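Local coordinates for protein hypoxanthine-guanine-xanthine phosphoribosyltransferase (Tritrichomonas foetus, PDB 1HGX) that salvages purine bases for the parasite by transferring phosphoribosyl from 5-phospho-alpha-D-ribose 1-diphosphate to hypoxanthine, guanine or xanthine, yielding IMP, GMP or XMP, at residues V13-D18 / C148-E153. Sequence-based numbering, arbitrary orientation.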
ATOM      1  N   VAL A  13       6.048  19.200  14.433  1.00 18.74           N
ATOM      2  CA  VAL A  13       6.556  18.056  13.700  1.00 18.59           C
ATOM      3  C   VAL A  13       7.496  17.308  14.616  1.00 18.16           C
ATOM      4  O   VAL A  13       8.284  17.932  15.334  1.00 21.26           O
ATOM      5  CB  VAL A  13       7.354  18.512  12.470  1.00 17.23           C
ATOM      6  CG1 VAL A  13       7.977  17.321  11.768  1.00 22.44           C
ATOM      7  CG2 VAL A  13       6.456  19.295  11.520  1.00 16.21           C
ATOM      8  N   LEU A  14       7.371  15.987  14.639  1.00 13.62           N
ATOM      9  CA  LEU A  14       8.240  15.156  15.451  1.00 15.00           C
ATOM     10  C   LEU A  14       9.385  14.636  14.590  1.00 17.51           C
ATOM     11  O   LEU A  14      10.527  14.578  15.033  1.00 17.58           O
ATOM     12  CB  LEU A  14       7.462  13.986  16.057  1.00 16.54           C
ATOM     13  CG  LEU A  14       6.343  14.318  17.053  1.00 19.86           C
ATOM     14  CD1 LEU A  14       5.747  13.025  17.589  1.00 21.58           C
ATOM     15  CD2 LEU A  14       6.878  15.168  18.207  1.00 18.68           C
ATOM     16  N   TYR A  15       9.071  14.252  13.354  1.00 18.43           N
ATOM     17  CA  TYR A  15      10.076  13.727  12.423  1.00 18.53           C
ATOM     18  C   TYR A  15       9.734  14.188  11.030  1.00 17.61           C
ATOM     19  O   TYR A  15       8.573  14.160  10.637  1.00 22.14           O
ATOM     20  CB  TYR A  15      10.104  12.190  12.447  1.00 18.36           C
ATOM     21  CG  TYR A  15      10.416  11.624  13.806  1.00 18.40           C
ATOM     22  CD1 TYR A  15      11.709  11.669  14.320  1.00 18.68           C
ATOM     23  CD2 TYR A  15       9.406  11.126  14.614  1.00 18.20           C
ATOM     24  CE1 TYR A  15      11.979  11.244  15.611  1.00 19.63           C
ATOM     25  CE2 TYR A  15       9.668  10.699  15.902  1.00 20.34           C
ATOM     26  CZ  TYR A  15      10.952  10.765  16.395  1.00 19.99           C
ATOM     27  OH  TYR A  15      11.197  10.361  17.686  1.00 27.37           O
ATOM     28  N   ASN A  16      10.734  14.668  10.306  1.00 19.99           N
ATOM     29  CA  ASN A  16      10.535  15.130   8.935  1.00 25.31           C
ATOM     30  C   ASN A  16      10.789  13.976   7.960  1.00 22.92           C
ATOM     31  O   ASN A  16      11.261  12.917   8.367  1.00 19.94           O
ATOM     32  CB  ASN A  16      11.440  16.334   8.625  1.00 30.38           C
ATOM     33  CG  ASN A  16      12.906  16.045   8.866  1.00 35.06           C
ATOM     34  OD1 ASN A  16      13.488  15.163   8.237  1.00 37.91           O
ATOM     35  ND2 ASN A  16      13.513  16.787   9.785  1.00 37.77           N
ATOM     36  N   GLN A  17      10.526  14.196   6.677  1.00 23.02           N
ATOM     37  CA  GLN A  17      10.701  13.141   5.681  1.00 27.86           C
ATOM     38  C   GLN A  17      12.126  12.595   5.654  1.00 26.31           C
ATOM     39  O   GLN A  17      12.331  11.401   5.448  1.00 26.53           O
ATOM     40  CB  GLN A  17      10.251  13.618   4.292  1.00 30.73           C
ATOM     41  CG  GLN A  17       9.868  12.490   3.301  1.00 38.68           C
ATOM     42  CD  GLN A  17       8.741  11.571   3.806  1.00 42.66           C
ATOM     43  OE1 GLN A  17       8.959  10.381   4.059  1.00 50.43           O
ATOM     44  NE2 GLN A  17       7.552  12.107   3.932  1.00 44.46           N
ATOM     45  N   ASP A  18      13.105  13.451   5.925  1.00 27.38           N
ATOM     46  CA  ASP A  18      14.499  13.016   5.941  1.00 26.34           C
ATOM     47  C   ASP A  18      14.749  12.025   7.074  1.00 24.74           C
ATOM     48  O   ASP A  18      15.425  11.013   6.871  1.00 23.42           O
ATOM     49  CB  ASP A  18      15.444  14.216   6.059  1.00 33.07           C
ATOM     50  CG  ASP A  18      15.384  15.130   4.838  1.00 41.97           C
ATOM     51  OD1 ASP A  18      15.417  14.607   3.698  1.00 45.12           O
ATOM     52  OD2 ASP A  18      15.293  16.368   5.017  1.00 43.61           O
ATOM     53  N   CYS A 148      11.322  -1.346  15.532  1.00  7.88           N
ATOM     54  CA  CYS A 148      10.521  -0.157  15.789  1.00  9.80           C
ATOM     55  C   CYS A 148      11.207   1.064  15.214  1.00 10.68           C
ATOM     56  O   CYS A 148      12.403   1.261  15.425  1.00 13.02           O
ATOM     57  CB  CYS A 148      10.298   0.025  17.297  1.00 11.48           C
ATOM     58  SG  CYS A 148       9.385   1.521  17.785  1.00 16.11           S
ATOM     59  N   GLY A 149      10.463   1.847  14.439  1.00 11.91           N
ATOM     60  CA  GLY A 149      11.017   3.048  13.847  1.00 10.81           C
ATOM     61  C   GLY A 149      11.321   4.145  14.859  1.00 14.48           C
ATOM     62  O   GLY A 149      12.478   4.527  15.033  1.00 14.26           O
ATOM     63  N   PHE A 150      10.293   4.616  15.562  1.00 15.33           N
ATOM     64  CA  PHE A 150      10.436   5.703  16.530  1.00 15.32           C
ATOM     65  C   PHE A 150       9.534   5.534  17.754  1.00 17.54           C
ATOM     66  O   PHE A 150       8.437   4.967  17.669  1.00 15.81           O
ATOM     67  CB  PHE A 150      10.010   7.042  15.904  1.00 16.05           C
ATOM     68  CG  PHE A 150      10.596   7.324  14.547  1.00 15.25           C
ATOM     69  CD1 PHE A 150      11.859   7.891  14.420  1.00 16.85           C
ATOM     70  CD2 PHE A 150       9.860   7.066  13.399  1.00 14.48           C
ATOM     71  CE1 PHE A 150      12.376   8.204  13.163  1.00 14.39           C
ATOM     72  CE2 PHE A 150      10.367   7.372  12.146  1.00 14.97           C
ATOM     73  CZ  PHE A 150      11.628   7.943  12.029  1.00 15.40           C
ATOM     74  N   VAL A 151       9.979   6.071  18.882  1.00 15.35           N
ATOM     75  CA  VAL A 151       9.169   6.058  20.086  1.00 17.19           C
ATOM     76  C   VAL A 151       8.566   7.451  20.089  1.00 21.60           C
ATOM     77  O   VAL A 151       9.271   8.454  20.005  1.00 25.36           O
ATOM     78  CB  VAL A 151       9.992   5.798  21.337  1.00 18.76           C
ATOM     79  CG1 VAL A 151       9.151   6.074  22.590  1.00 14.96           C
ATOM     80  CG2 VAL A 151      10.460   4.344  21.325  1.00 17.19           C
ATOM     81  N   VAL A 152       7.247   7.496  20.133  1.00 23.03           N
ATOM     82  CA  VAL A 152       6.500   8.735  20.060  1.00 24.07           C
ATOM     83  C   VAL A 152       5.854   9.102  21.404  1.00 24.22           C
ATOM     84  O   VAL A 152       5.602   8.235  22.233  1.00 21.15           O
ATOM     85  CB  VAL A 152       5.465   8.576  18.913  1.00 24.48           C
ATOM     86  CG1 VAL A 152       4.053   8.453  19.434  1.00 25.03           C
ATOM     87  CG2 VAL A 152       5.633   9.664  17.888  1.00 29.39           C
ATOM     88  N   GLU A 153       5.622  10.388  21.641  1.00 25.43           N
ATOM     89  CA  GLU A 153       5.014  10.796  22.902  1.00 25.84           C
ATOM     90  C   GLU A 153       3.521  10.542  22.896  1.00 25.67           C
ATOM     91  O   GLU A 153       2.914  10.370  21.838  1.00 22.83           O
ATOM     92  CB  GLU A 153       5.301  12.262  23.206  1.00 29.75           C
ATOM     93  CG  GLU A 153       4.897  13.203  22.095  1.00 34.19           C
ATOM     94  CD  GLU A 153       5.412  14.583  22.323  1.00 42.34           C
ATOM     95  OE1 GLU A 153       6.645  14.782  22.220  1.00 43.01           O
ATOM     96  OE2 GLU A 153       4.602  15.472  22.607  1.00 44.99           O
TER
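No backbone hydrogen bond joins residues 13-18, where strand 10-15 leads into helix 17-35, to residues 148-153 on strand 147-152; the chains stay apart, with the CA atoms of Leu14 and Val152 8.1 Å from each other, and side chains bridge the gap. Tyr15 and Phe150 reach toward each other and form an offset stack, centroids 4.0 Å apart and planes inclined by 21°. In both residues CG lies beside the backbone N and anti to the carbonyl carbon (chi1 -59° and -48°). The slip of the rings sets Phe150 CD1 over the middle of the tyrosine face, 3.6 Å from Tyr15 CE1, while Tyr15 CG sits toward the rim of the phenylalanine. The phenol end thus passes beyond the phenyl ring and over its stem, with Phe150 CB 3.7 Å from Tyr15 CE2. Alongside, Leu14 crosses Val152 at about a right angle, and the methyls Leu14 CD1 and Val152 CG2 press together at 3.4 Å, tighter than usual for carbons. Leu14 CD2 also lies 4.0 Å from Glu153 OE1; the other carboxylate oxygen, OE2, makes a salt bridge to Arg12. Ile157 touches both Leu14 and Val152. Leu14 and Tyr15 together face Ile174 in a classic beta bulge, consistent with both side chains turning toward strand 147-152. The contact therefore joins the small antiparallel sheet to the main sheet of the phosphoribosyltransferase fold through dispersion and ring stacking, with buried Val152 linking this apolar layer to the GMP-binding residues Ile104 and Lys134.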